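Local coordinates for phosphonate monoester hydrolase (PDB 4UPK), which is a hydrolase of the sulfatase family, which belongs to the alkaline phosphatase clan of alpha/beta enzymes, at residues 199-204 and 307-312; 212-217 and 237-242; 277-282 and 444-449; 388-393 and 426-431. All blocks are in the same frame, centred on the assembly; numbering follows the deposited sequence.

Interaction 1: residues 199-204 and 307-312; sequences PRLNGP and QTLRAV
The flat group here is the side-chain amide of Asn202, and the methyl CG2 of Thr308 lies over one of its faces. CG2 is 3.7 Å from Asn202 CG and 3.8 Å from Asn202 ND2. Its closest approach is to Asn202 CB, at 3.5 Å. The amide oxygen OD1 is farther off. The two side chains cross at about a right angle. On the helix, Thr308 CG2 is anti to the backbone N, while OG1 bonds back to Glu304 O in the preceding turn. CG2 makes the closest contacts with the loop. One turn further on, Val312 CG2 touches Asn202 CB at 3.8 Å. Leu201 works beside Asn202. Its CD2 meets Leu309 CD1 at 3.8 Å and Thr308 CG2 at 3.9 Å. Leu201 and Asn202 are the two central residues of a type I beta turn, closed by Gly203 N to Arg200 O at 3.2 Å. The corner of the turn thus presents both side chains to one helix surface, and the contact is apolar. The turn belongs to the long loop between helix 169-177 and helix 213-224. It rests near the start of helix 303-333, and Asn202 O is also held by Asn253 ND2 of another loop.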
loop_
_atom_site.group_PDB
_atom_site.type_symbol
_atom_site.label_atom_id
_atom_site.label_comp_id
_atom_site.label_asym_id
_atom_site.label_seq_id
_atom_site.Cartn_x
_atom_site.Cartn_y
_atom_site.Cartn_z
ATOM N N PRO A 199 36.923 -15.549 -40.115
ATOM C CA PRO A 199 35.586 -15.657 -39.497
ATOM C C PRO A 199 34.662 -16.537 -40.328
ATOM O O PRO A 199 34.673 -16.466 -41.562
ATOM C CB PRO A 199 35.095 -14.203 -39.426
ATOM C CG PRO A 199 36.317 -13.374 -39.552
ATOM C CD PRO A 199 37.239 -14.147 -40.448
ATOM N N ARG A 200 33.939 -17.432 -39.639
ATOM C CA ARG A 200 33.034 -18.406 -40.233
ATOM C C ARG A 200 31.639 -18.176 -39.654
ATOM O O ARG A 200 31.451 -18.261 -38.432
ATOM C CB ARG A 200 33.573 -19.847 -39.998
ATOM C CG ARG A 200 32.694 -20.995 -40.511
ATOM C CD ARG A 200 32.464 -21.011 -42.013
ATOM N NE ARG A 200 33.661 -21.424 -42.744
ATOM C CZ ARG A 200 33.695 -21.664 -44.052
ATOM N NH1 ARG A 200 32.601 -21.514 -44.791
ATOM N NH2 ARG A 200 34.822 -22.055 -44.630
ATOM N N LEU A 201 30.677 -17.848 -40.539
ATOM C CA LEU A 201 29.286 -17.526 -40.176
ATOM C C LEU A 201 28.570 -18.636 -39.398
ATOM O O LEU A 201 27.945 -18.345 -38.369
ATOM C CB LEU A 201 28.481 -17.052 -41.413
ATOM C CG LEU A 201 27.102 -16.354 -41.211
ATOM C CD1 LEU A 201 27.203 -15.130 -40.308
ATOM C CD2 LEU A 201 26.500 -15.976 -42.567
ATOM N N ASN A 202 28.680 -19.894 -39.875
ATOM C CA ASN A 202 28.090 -21.053 -39.193
ATOM C C ASN A 202 29.150 -21.875 -38.461
ATOM O O ASN A 202 29.023 -23.101 -38.328
ATOM C CB ASN A 202 27.218 -21.905 -40.130
ATOM C CG ASN A 202 27.919 -22.466 -41.334
ATOM O OD1 ASN A 202 29.104 -22.199 -41.587
ATOM N ND2 ASN A 202 27.181 -23.273 -42.096
ATOM N N GLY A 203 30.176 -21.177 -37.967
ATOM C CA GLY A 203 31.233 -21.770 -37.162
ATOM C C GLY A 203 30.629 -22.305 -35.871
ATOM O O GLY A 203 29.635 -21.758 -35.377
ATOM N N PRO A 204 31.137 -23.428 -35.338
ATOM C CA PRO A 204 30.566 -23.954 -34.075
ATOM C C PRO A 204 30.731 -22.977 -32.893
ATOM O O PRO A 204 31.655 -22.172 -32.883
ATOM C CB PRO A 204 31.340 -25.261 -33.851
ATOM C CG PRO A 204 32.627 -25.070 -34.567
ATOM C CD PRO A 204 32.305 -24.220 -35.780
ATOM N N GLN A 307 20.518 -17.897 -45.907
ATOM C CA GLN A 307 20.306 -19.343 -45.761
ATOM C C GLN A 307 21.117 -19.976 -44.616
ATOM O O GLN A 307 20.658 -20.933 -43.987
ATOM C CB GLN A 307 20.500 -20.073 -47.102
ATOM C CG GLN A 307 19.497 -19.666 -48.193
ATOM C CD GLN A 307 18.066 -20.008 -47.884
ATOM O OE1 GLN A 307 17.348 -19.255 -47.233
ATOM N NE2 GLN A 307 17.598 -21.134 -48.382
ATOM N N THR A 308 22.302 -19.412 -44.333
ATOM C CA THR A 308 23.193 -19.863 -43.264
ATOM C C THR A 308 22.573 -19.575 -41.905
ATOM O O THR A 308 22.495 -20.478 -41.072
ATOM C CB THR A 308 24.620 -19.320 -43.473
ATOM O OG1 THR A 308 25.082 -19.746 -44.759
ATOM C CG2 THR A 308 25.581 -19.804 -42.422
ATOM N N LEU A 309 22.077 -18.337 -41.716
ATOM C CA LEU A 309 21.388 -17.882 -40.520
ATOM C C LEU A 309 20.153 -18.744 -40.286
ATOM O O LEU A 309 19.893 -19.142 -39.153
ATOM C CB LEU A 309 20.971 -16.411 -40.704
ATOM C CG LEU A 309 21.891 -15.366 -40.085
ATOM C CD1 LEU A 309 23.185 -15.221 -40.866
ATOM C CD2 LEU A 309 21.188 -14.042 -39.965
ATOM N N ARG A 310 19.403 -19.045 -41.369
ATOM C CA ARG A 310 18.207 -19.882 -41.392
ATOM C C ARG A 310 18.532 -21.320 -40.952
ATOM O O ARG A 310 17.810 -21.861 -40.114
ATOM C CB ARG A 310 17.544 -19.818 -42.780
ATOM C CG ARG A 310 16.726 -18.554 -42.966
ATOM C CD ARG A 310 16.322 -18.237 -44.400
ATOM N NE ARG A 310 15.388 -19.205 -44.994
ATOM C CZ ARG A 310 14.063 -19.165 -44.868
ATOM N NH1 ARG A 310 13.486 -18.200 -44.162
ATOM N NH2 ARG A 310 13.302 -20.090 -45.453
ATOM N N ALA A 311 19.667 -21.895 -41.440
ATOM C CA ALA A 311 20.146 -23.228 -41.053
ATOM C C ALA A 311 20.593 -23.270 -39.567
ATOM O O ALA A 311 20.339 -24.272 -38.893
ATOM C CB ALA A 311 21.291 -23.670 -41.960
ATOM N N VAL A 312 21.258 -22.198 -39.072
ATOM C CA VAL A 312 21.717 -22.072 -37.679
ATOM C C VAL A 312 20.517 -22.019 -36.732
ATOM O O VAL A 312 20.503 -22.736 -35.733
ATOM C CB VAL A 312 22.719 -20.888 -37.487
ATOM C CG1 VAL A 312 22.992 -20.619 -35.998
ATOM C CG2 VAL A 312 24.028 -21.153 -38.245
#

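Interaction 2: residues 212-217 and 237-242; sequences SDTAFL and LTYIRP
Thr214 and Tyr239 mark the nearest backbone approach, with CA atoms 6.5 Å apart, where helix 213-217 runs antiparallel to strand 237-239 (170°). The main polar link is the salt bridge of Asp213 with Arg241. Arg241 NE donates to the syn lone pair of Asp213 OD2 at 2.6 Å, and NH2 adds a weak bond to the same oxygen. Arg241 is bent at chi2 (-52°), and its CD lies 3.6 Å from Asp213 OD2. The carboxylate and guanidinium planes are 75° apart. One water joins Thr214 OG1 to Arg241 N. Strand 234-239 lies between strands 35-41 and 125-127 of the large mixed sheet, so this is a helix covering a sheet in an alpha/beta fold. Ser212 is the N-cap of that helix, its OG accepting from Ala215 N. Further along, Leu217 packs on the strand. Its CG is 3.8 Å from Leu237 CD1, and its CD2 comes within 3.1 Å of Thr238 O. Thr214 O lies at the edge of the Tyr239 ring, 3.7 Å from CE1, and Tyr239 OH bonds to Thr218 OG1.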
loop_
_atom_site.group_PDB
_atom_site.type_symbol
_atom_site.label_atom_id
_atom_site.label_comp_id
_atom_site.label_asym_id
_atom_site.label_seq_id
_atom_site.Cartn_x
_atom_site.Cartn_y
_atom_site.Cartn_z
ATOM N N SER A 212 26.101 -25.741 -23.362
ATOM C CA SER A 212 25.289 -24.702 -23.998
ATOM C C SER A 212 24.255 -24.095 -23.057
ATOM O O SER A 212 23.939 -24.676 -22.026
ATOM C CB SER A 212 24.621 -25.239 -25.263
ATOM O OG SER A 212 23.367 -25.853 -24.996
ATOM N N ASP A 213 23.738 -22.926 -23.432
ATOM C CA ASP A 213 22.679 -22.208 -22.721
ATOM C C ASP A 213 21.410 -23.062 -22.581
ATOM O O ASP A 213 20.881 -23.154 -21.472
ATOM C CB ASP A 213 22.398 -20.844 -23.389
ATOM C CG ASP A 213 22.288 -20.798 -24.908
ATOM O OD1 ASP A 213 22.432 -21.878 -25.566
ATOM O OD2 ASP A 213 22.049 -19.695 -25.443
ATOM N N THR A 214 20.983 -23.758 -23.689
ATOM C CA THR A 214 19.845 -24.694 -23.738
ATOM C C THR A 214 20.037 -25.867 -22.781
ATOM O O THR A 214 19.127 -26.156 -22.006
ATOM C CB THR A 214 19.595 -25.169 -25.185
ATOM O OG1 THR A 214 19.361 -24.027 -26.020
ATOM C CG2 THR A 214 18.432 -26.170 -25.297
ATOM N N ALA A 215 21.208 -26.560 -22.864
ATOM C CA ALA A 215 21.573 -27.727 -22.046
ATOM C C ALA A 215 21.639 -27.356 -20.567
ATOM O O ALA A 215 21.086 -28.063 -19.726
ATOM C CB ALA A 215 22.915 -28.299 -22.498
ATOM N N PHE A 216 22.319 -26.244 -20.264
ATOM C CA PHE A 216 22.497 -25.735 -18.907
ATOM C C PHE A 216 21.168 -25.461 -18.205
ATOM O O PHE A 216 21.018 -25.875 -17.046
ATOM C CB PHE A 216 23.442 -24.514 -18.890
ATOM C CG PHE A 216 23.601 -23.892 -17.531
ATOM C CD1 PHE A 216 24.513 -24.409 -16.616
ATOM C CD2 PHE A 216 22.775 -22.842 -17.127
ATOM C CE1 PHE A 216 24.613 -23.876 -15.324
ATOM C CE2 PHE A 216 22.871 -22.315 -15.837
ATOM C CZ PHE A 216 23.802 -22.820 -14.949
ATOM N N LEU A 217 20.213 -24.781 -18.883
ATOM C CA LEU A 217 18.897 -24.469 -18.282
ATOM C C LEU A 217 18.101 -25.735 -17.972
ATOM O O LEU A 217 17.539 -25.848 -16.890
ATOM C CB LEU A 217 18.077 -23.488 -19.151
ATOM C CG LEU A 217 16.797 -22.911 -18.543
ATOM C CD1 LEU A 217 17.053 -22.144 -17.226
ATOM C CD2 LEU A 217 16.117 -22.034 -19.509
ATOM N N LEU A 237 9.486 -22.771 -17.442
ATOM C CA LEU A 237 10.783 -22.975 -18.090
ATOM C C LEU A 237 10.794 -22.260 -19.460
ATOM O O LEU A 237 9.912 -22.477 -20.295
ATOM C CB LEU A 237 11.071 -24.493 -18.158
ATOM C CG LEU A 237 12.275 -25.047 -18.942
ATOM C CD1 LEU A 237 13.585 -24.861 -18.189
ATOM C CD2 LEU A 237 12.080 -26.530 -19.207
ATOM N N THR A 238 11.772 -21.341 -19.629
ATOM C CA THR A 238 11.900 -20.421 -20.755
ATOM C C THR A 238 13.234 -20.511 -21.503
ATOM O O THR A 238 14.270 -20.020 -21.034
ATOM C CB THR A 238 11.636 -18.980 -20.264
ATOM O OG1 THR A 238 12.625 -18.662 -19.289
ATOM C CG2 THR A 238 10.229 -18.786 -19.667
ATOM N N TYR A 239 13.184 -21.103 -22.692
ATOM C CA TYR A 239 14.329 -21.249 -23.577
ATOM C C TYR A 239 14.395 -20.061 -24.510
ATOM O O TYR A 239 13.433 -19.790 -25.224
ATOM C CB TYR A 239 14.209 -22.530 -24.421
ATOM C CG TYR A 239 14.251 -23.811 -23.623
ATOM C CD1 TYR A 239 15.460 -24.330 -23.169
ATOM C CD2 TYR A 239 13.086 -24.539 -23.368
ATOM C CE1 TYR A 239 15.514 -25.531 -22.466
ATOM C CE2 TYR A 239 13.127 -25.750 -22.675
ATOM C CZ TYR A 239 14.350 -26.245 -22.230
ATOM O OH TYR A 239 14.444 -27.443 -21.570
ATOM N N ILE A 240 15.529 -19.366 -24.505
ATOM C CA ILE A 240 15.798 -18.233 -25.368
ATOM C C ILE A 240 15.968 -18.676 -26.809
ATOM O O ILE A 240 15.419 -18.049 -27.702
ATOM C CB ILE A 240 16.992 -17.362 -24.838
ATOM C CG1 ILE A 240 17.119 -16.017 -25.615
ATOM C CG2 ILE A 240 18.320 -18.125 -24.777
ATOM C CD1 ILE A 240 15.856 -15.078 -25.450
ATOM N N ARG A 241 16.722 -19.782 -27.022
ATOM C CA ARG A 241 16.998 -20.385 -28.312
ATOM C C ARG A 241 15.747 -20.988 -28.943
ATOM O O ARG A 241 14.943 -21.570 -28.209
ATOM C CB ARG A 241 18.100 -21.460 -28.195
ATOM C CG ARG A 241 19.437 -20.954 -27.662
ATOM C CD ARG A 241 19.966 -19.747 -28.391
ATOM N NE ARG A 241 21.316 -19.417 -27.951
ATOM C CZ ARG A 241 22.153 -18.620 -28.612
ATOM N NH1 ARG A 241 21.800 -18.093 -29.780
ATOM N NH2 ARG A 241 23.357 -18.369 -28.125
ATOM N N PRO A 242 15.550 -20.884 -30.291
ATOM C CA PRO A 242 16.380 -20.174 -31.300
ATOM C C PRO A 242 16.189 -18.661 -31.226
ATOM O O PRO A 242 15.055 -18.185 -31.186
ATOM C CB PRO A 242 15.886 -20.781 -32.622
ATOM C CG PRO A 242 14.409 -21.063 -32.361
ATOM C CD PRO A 242 14.335 -21.481 -30.911
HETATM O O HOH W 1 17.814 -21.808 -24.896
#

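Interaction 3: residues 277-282 and 444-449; sequences HPFFGP and TLWQQE
Trp446 NE1 meets Phe279 twice: it donates to the backbone O of Phe279 and also lies over one face of the Phe279 ring. The bond to Phe279 O is 2.9 Å long, and NE1 approaches in the carbonyl plane, on a lone pair. Phe279 CG is anti to its backbone N (chi1 164°), and NE1 is 3.3 Å from CD2 of that ring. The five-membered ring of Trp446 and the Phe279 ring are nearly parallel, with planes at 25°, but slid apart so that they barely overlap. Pro282 CB lies over one face of the indole, on the side opposite Phe279. It makes a CH-pi contact, 3.6 Å from the centroid of the five-membered ring and 11° off the normal. Pro282 CB also touches Leu445 CB at 3.8 Å. The contact joins the turn leading into helix 280-286, and Pro282 within it, to the first turn of helix 445-450. The start of helix 445-450 is fixed by a capping box of Thr444 and Gln447. Across from it, His277 ND1 accepts from Phe279 N at 3.1 Å, the donor lying in the imidazole plane. A water bridges Pro278 O and Glu449 OE2, while Glu449 OE1 pairs with Arg285.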
loop_
_atom_site.group_PDB
_atom_site.type_symbol
_atom_site.label_atom_id
_atom_site.label_comp_id
_atom_site.label_asym_id
_atom_site.label_seq_id
_atom_site.Cartn_x
_atom_site.Cartn_y
_atom_site.Cartn_z
ATOM N N HIS A 277 3.751 -0.628 -48.655
ATOM C CA HIS A 277 3.369 0.346 -47.628
ATOM C C HIS A 277 4.663 0.976 -47.081
ATOM O O HIS A 277 5.639 0.251 -46.864
ATOM C CB HIS A 277 2.496 -0.282 -46.503
ATOM C CG HIS A 277 1.833 0.701 -45.573
ATOM N ND1 HIS A 277 2.560 1.391 -44.601
ATOM C CD2 HIS A 277 0.523 1.031 -45.448
ATOM C CE1 HIS A 277 1.680 2.146 -43.959
ATOM N NE2 HIS A 277 0.440 1.952 -44.423
ATOM N N PRO A 278 4.681 2.313 -46.851
ATOM C CA PRO A 278 5.896 2.974 -46.338
ATOM C C PRO A 278 6.460 2.462 -45.008
ATOM O O PRO A 278 7.644 2.680 -44.759
ATOM C CB PRO A 278 5.458 4.432 -46.205
ATOM C CG PRO A 278 4.348 4.580 -47.154
ATOM C CD PRO A 278 3.611 3.302 -47.081
ATOM N N PHE A 279 5.627 1.820 -44.159
ATOM C CA PHE A 279 5.969 1.218 -42.855
ATOM C C PHE A 279 7.160 0.237 -42.967
ATOM O O PHE A 279 7.945 0.111 -42.025
ATOM C CB PHE A 279 4.730 0.462 -42.287
ATOM C CG PHE A 279 5.013 -0.516 -41.157
ATOM C CD1 PHE A 279 5.351 -1.840 -41.427
ATOM C CD2 PHE A 279 4.987 -0.101 -39.830
ATOM C CE1 PHE A 279 5.657 -2.726 -40.389
ATOM C CE2 PHE A 279 5.293 -0.989 -38.794
ATOM C CZ PHE A 279 5.613 -2.295 -39.079
ATOM N N PHE A 280 7.236 -0.487 -44.109
ATOM C CA PHE A 280 8.231 -1.511 -44.434
ATOM C C PHE A 280 9.616 -1.002 -44.757
ATOM O O PHE A 280 10.572 -1.788 -44.748
ATOM C CB PHE A 280 7.697 -2.498 -45.479
ATOM C CG PHE A 280 6.473 -3.240 -45.007
ATOM C CD1 PHE A 280 6.533 -4.084 -43.906
ATOM C CD2 PHE A 280 5.252 -3.079 -45.650
ATOM C CE1 PHE A 280 5.392 -4.738 -43.448
ATOM C CE2 PHE A 280 4.125 -3.770 -45.220
ATOM C CZ PHE A 280 4.194 -4.571 -44.107
ATOM N N GLY A 281 9.715 0.302 -45.024
ATOM C CA GLY A 281 10.974 1.006 -45.223
ATOM C C GLY A 281 11.741 0.876 -43.926
ATOM O O GLY A 281 12.687 0.081 -43.864
ATOM N N PRO A 282 11.267 1.540 -42.833
ATOM C CA PRO A 282 11.926 1.380 -41.519
ATOM C C PRO A 282 11.909 -0.056 -40.973
ATOM O O PRO A 282 12.852 -0.447 -40.302
ATOM C CB PRO A 282 11.127 2.328 -40.620
ATOM C CG PRO A 282 10.539 3.350 -41.558
ATOM C CD PRO A 282 10.167 2.529 -42.744
ATOM N N THR A 444 12.258 6.164 -32.815
ATOM C CA THR A 444 12.469 5.025 -33.713
ATOM C C THR A 444 12.644 5.505 -35.150
ATOM O O THR A 444 12.398 6.677 -35.443
ATOM C CB THR A 444 11.262 4.024 -33.627
ATOM O OG1 THR A 444 10.079 4.604 -34.180
ATOM C CG2 THR A 444 11.002 3.494 -32.225
ATOM N N LEU A 445 13.012 4.583 -36.057
ATOM C CA LEU A 445 13.145 4.867 -37.486
ATOM C C LEU A 445 11.816 5.325 -38.100
ATOM O O LEU A 445 11.818 6.218 -38.933
ATOM C CB LEU A 445 13.779 3.674 -38.266
ATOM C CG LEU A 445 15.217 3.277 -37.866
ATOM C CD1 LEU A 445 15.582 1.913 -38.420
ATOM C CD2 LEU A 445 16.218 4.268 -38.361
ATOM N N TRP A 446 10.678 4.765 -37.636
ATOM C CA TRP A 446 9.320 5.148 -38.060
ATOM C C TRP A 446 8.996 6.572 -37.614
ATOM O O TRP A 446 8.396 7.313 -38.379
ATOM C CB TRP A 446 8.282 4.194 -37.457
ATOM C CG TRP A 446 8.363 2.793 -37.980
ATOM C CD1 TRP A 446 7.825 2.320 -39.140
ATOM C CD2 TRP A 446 8.963 1.668 -37.326
ATOM N NE1 TRP A 446 8.067 0.972 -39.258
ATOM C CE2 TRP A 446 8.746 0.541 -38.149
ATOM C CE3 TRP A 446 9.686 1.505 -36.129
ATOM C CZ2 TRP A 446 9.230 -0.730 -37.819
ATOM C CZ3 TRP A 446 10.175 0.248 -35.808
ATOM C CH2 TRP A 446 9.963 -0.850 -36.659
ATOM N N GLN A 447 9.393 6.952 -36.374
ATOM C CA GLN A 447 9.164 8.291 -35.813
ATOM C C GLN A 447 9.960 9.324 -36.559
ATOM O O GLN A 447 9.431 10.409 -36.821
ATOM C CB GLN A 447 9.539 8.353 -34.330
ATOM C CG GLN A 447 8.478 7.786 -33.426
ATOM C CD GLN A 447 8.818 8.013 -31.980
ATOM O OE1 GLN A 447 9.540 7.238 -31.360
ATOM N NE2 GLN A 447 8.271 9.071 -31.407
ATOM N N GLN A 448 11.234 8.989 -36.893
ATOM C CA GLN A 448 12.160 9.851 -37.619
ATOM C C GLN A 448 11.660 10.121 -39.042
ATOM O O GLN A 448 11.749 11.249 -39.508
ATOM C CB GLN A 448 13.557 9.204 -37.679
ATOM C CG GLN A 448 14.334 9.258 -36.382
ATOM C CD GLN A 448 15.479 8.279 -36.372
ATOM O OE1 GLN A 448 16.407 8.357 -37.184
ATOM N NE2 GLN A 448 15.469 7.353 -35.415
ATOM N N GLU A 449 11.127 9.090 -39.725
ATOM C CA GLU A 449 10.647 9.196 -41.100
ATOM C C GLU A 449 9.219 9.735 -41.191
ATOM O O GLU A 449 8.904 10.452 -42.140
ATOM C CB GLU A 449 10.771 7.825 -41.811
ATOM C CG GLU A 449 10.643 7.890 -43.332
ATOM C CD GLU A 449 11.088 6.655 -44.099
ATOM O OE1 GLU A 449 12.223 6.182 -43.856
ATOM O OE2 GLU A 449 10.329 6.198 -44.986
HETATM O O HOH W 2 9.277 3.881 -46.851
#

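Interaction 4: residues 388-393 and 426-431; sequences PTESID and DWRQYS
Arg428 and Asp393 reach toward each other tip to tip, with guanidinium and carboxylate nearly coplanar (23°). The grip is end-on: NH2 donates to Asp393 OD1 at 2.6 Å and NH1 to Asp393 OD2 at 2.7 Å, each on a syn lone pair. Glu390 is placed differently. Its carboxylate stacks over one face of the guanidinium, the planes 28° apart, and its OE1 pairs with Arg428 NE at 3.4 Å. Two carboxylates thus share one guanidinium. Asp393 OD2 also takes Glu390 N at 3.0 Å, from above the carboxylate plane. The network ties strand 388-390 and the 3-10 turn after it to the loop leading into strand 431-436. The first strand runs parallel to strand 70-76 of the large mixed sheet; the second belongs to the antiparallel one. Pro388 O accepts two donors from opposite faces of its plane, Arg428 NH1 at 3.2 Å and Trp427 NE1 at 2.9 Å. Trp427 CG lies anti to the backbone N (chi1 -163°), and the indole brings NE1 to Pro388 O. A water links Glu390 OE2 to Tyr430 O, and Glu390 OE2 also accepts from Phe432 N, while its OE1 bonds to Tyr94 OH.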
loop_
_atom_site.group_PDB
_atom_site.type_symbol
_atom_site.label_atom_id
_atom_site.label_comp_id
_atom_site.label_asym_id
_atom_site.label_seq_id
_atom_site.Cartn_x
_atom_site.Cartn_y
_atom_site.Cartn_z
ATOM N N PRO A 388 -9.402 -19.508 -34.277
ATOM C CA PRO A 388 -8.367 -18.530 -33.870
ATOM C C PRO A 388 -8.201 -18.482 -32.351
ATOM O O PRO A 388 -9.162 -18.277 -31.604
ATOM C CB PRO A 388 -8.894 -17.182 -34.412
ATOM C CG PRO A 388 -10.001 -17.526 -35.331
ATOM C CD PRO A 388 -10.581 -18.817 -34.832
ATOM N N THR A 389 -6.976 -18.709 -31.904
ATOM C CA THR A 389 -6.617 -18.658 -30.487
ATOM C C THR A 389 -5.572 -17.572 -30.316
ATOM O O THR A 389 -4.876 -17.222 -31.272
ATOM C CB THR A 389 -6.265 -20.051 -29.895
ATOM O OG1 THR A 389 -5.132 -20.593 -30.560
ATOM C CG2 THR A 389 -7.437 -21.048 -29.957
ATOM N N GLU A 390 -5.517 -16.991 -29.110
ATOM C CA GLU A 390 -4.628 -15.888 -28.785
ATOM C C GLU A 390 -3.768 -16.212 -27.586
ATOM O O GLU A 390 -4.156 -17.020 -26.751
ATOM C CB GLU A 390 -5.454 -14.616 -28.552
ATOM C CG GLU A 390 -6.051 -14.059 -29.833
ATOM C CD GLU A 390 -6.925 -12.843 -29.688
ATOM O OE1 GLU A 390 -7.192 -12.458 -28.533
ATOM O OE2 GLU A 390 -7.350 -12.277 -30.720
ATOM N N SER A 391 -2.592 -15.560 -27.500
ATOM C CA SER A 391 -1.609 -15.769 -26.430
ATOM C C SER A 391 -2.178 -15.495 -25.029
ATOM O O SER A 391 -1.720 -16.077 -24.044
ATOM C CB SER A 391 -0.361 -14.930 -26.699
ATOM O OG SER A 391 -0.683 -13.552 -26.753
ATOM N N ILE A 392 -3.196 -14.611 -24.956
ATOM C CA ILE A 392 -3.900 -14.211 -23.735
ATOM C C ILE A 392 -4.830 -15.303 -23.189
ATOM O O ILE A 392 -5.294 -15.191 -22.064
ATOM C CB ILE A 392 -4.631 -12.862 -23.953
ATOM C CG1 ILE A 392 -5.670 -12.953 -25.104
ATOM C CG2 ILE A 392 -3.615 -11.739 -24.162
ATOM C CD1 ILE A 392 -6.705 -11.859 -25.106
ATOM N N ASP A 393 -5.078 -16.367 -23.986
ATOM C CA ASP A 393 -5.918 -17.512 -23.620
ATOM C C ASP A 393 -5.193 -18.537 -22.737
ATOM O O ASP A 393 -5.829 -19.448 -22.214
ATOM C CB ASP A 393 -6.430 -18.217 -24.892
ATOM C CG ASP A 393 -7.306 -17.389 -25.806
ATOM O OD1 ASP A 393 -7.830 -16.330 -25.348
ATOM O OD2 ASP A 393 -7.480 -17.791 -26.973
ATOM N N ASP A 426 -19.768 -19.251 -28.986
ATOM C CA ASP A 426 -19.516 -17.808 -29.010
ATOM C C ASP A 426 -17.986 -17.481 -29.071
ATOM O O ASP A 426 -17.563 -16.392 -28.672
ATOM C CB ASP A 426 -20.196 -17.146 -27.798
ATOM C CG ASP A 426 -19.678 -17.599 -26.427
ATOM O OD1 ASP A 426 -18.967 -18.652 -26.361
ATOM O OD2 ASP A 426 -20.001 -16.921 -25.417
ATOM N N TRP A 427 -17.178 -18.433 -29.587
ATOM C CA TRP A 427 -15.725 -18.272 -29.705
ATOM C C TRP A 427 -15.367 -17.226 -30.744
ATOM O O TRP A 427 -16.181 -16.864 -31.589
ATOM C CB TRP A 427 -15.035 -19.622 -30.024
ATOM C CG TRP A 427 -13.556 -19.612 -29.761
ATOM C CD1 TRP A 427 -12.555 -19.526 -30.690
ATOM C CD2 TRP A 427 -12.912 -19.616 -28.476
ATOM N NE1 TRP A 427 -11.334 -19.420 -30.062
ATOM C CE2 TRP A 427 -11.523 -19.478 -28.700
ATOM C CE3 TRP A 427 -13.377 -19.687 -27.153
ATOM C CZ2 TRP A 427 -10.592 -19.447 -27.645
ATOM C CZ3 TRP A 427 -12.461 -19.642 -26.115
ATOM C CH2 TRP A 427 -11.083 -19.539 -26.363
ATOM N N ARG A 428 -14.129 -16.765 -30.683
ATOM C CA ARG A 428 -13.474 -15.817 -31.580
ATOM C C ARG A 428 -13.681 -16.186 -33.039
ATOM O O ARG A 428 -13.608 -17.369 -33.360
ATOM C CB ARG A 428 -11.978 -15.959 -31.330
ATOM C CG ARG A 428 -11.289 -14.665 -31.186
ATOM C CD ARG A 428 -9.873 -14.950 -30.826
ATOM N NE ARG A 428 -9.663 -14.604 -29.433
ATOM C CZ ARG A 428 -9.342 -15.464 -28.479
ATOM N NH1 ARG A 428 -9.160 -16.751 -28.766
ATOM N NH2 ARG A 428 -9.158 -15.042 -27.238
ATOM N N GLN A 429 -13.893 -15.192 -33.922
ATOM C CA GLN A 429 -13.974 -15.439 -35.367
ATOM C C GLN A 429 -12.832 -14.727 -36.136
ATOM O O GLN A 429 -12.701 -14.837 -37.358
ATOM C CB GLN A 429 -15.367 -15.149 -35.915
ATOM C CG GLN A 429 -16.335 -16.276 -35.546
ATOM C CD GLN A 429 -17.675 -16.108 -36.182
ATOM O OE1 GLN A 429 -18.604 -15.552 -35.582
ATOM N NE2 GLN A 429 -17.808 -16.599 -37.407
ATOM N N TYR A 430 -11.993 -14.021 -35.374
ATOM C CA TYR A 430 -10.841 -13.261 -35.835
ATOM C C TYR A 430 -9.841 -13.188 -34.683
ATOM O O TYR A 430 -10.227 -13.352 -33.531
ATOM C CB TYR A 430 -11.262 -11.826 -36.264
ATOM C CG TYR A 430 -11.820 -10.985 -35.143
ATOM C CD1 TYR A 430 -10.976 -10.275 -34.290
ATOM C CD2 TYR A 430 -13.186 -10.928 -34.903
ATOM C CE1 TYR A 430 -11.483 -9.532 -33.225
ATOM C CE2 TYR A 430 -13.706 -10.183 -33.847
ATOM C CZ TYR A 430 -12.851 -9.482 -33.011
ATOM O OH TYR A 430 -13.380 -8.769 -31.955
ATOM N N SER A 431 -8.573 -12.899 -34.983
ATOM C CA SER A 431 -7.554 -12.696 -33.952
ATOM C C SER A 431 -7.081 -11.238 -34.016
ATOM O O SER A 431 -7.252 -10.544 -35.026
ATOM C CB SER A 431 -6.407 -13.702 -34.077
ATOM O OG SER A 431 -5.658 -13.490 -35.263
HETATM O O HOH W 3 -10.115 -11.530 -30.985
#

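Interactions 1 and 2 are the closest pair, with nearest atoms about 6 Å apart and centres 19 Å apart. Interaction 2 is nested in the chain inside the loop closed by interaction 1. Helix 303-333 connects them: it carries 307-312, and its His323 and Ile324 touch Thr214 and Tyr239. Interactions 2 and 4 reach the same mixed sheet on opposite sides of the chain's centre, 29 Å apart between centres. Interactions 3 and 4 both involve the part of the chain that forms the antiparallel sheet, yet their nearest atoms are about 16 Å apart. Interactions 1 and 4 lie farthest apart, 37 Å between centres.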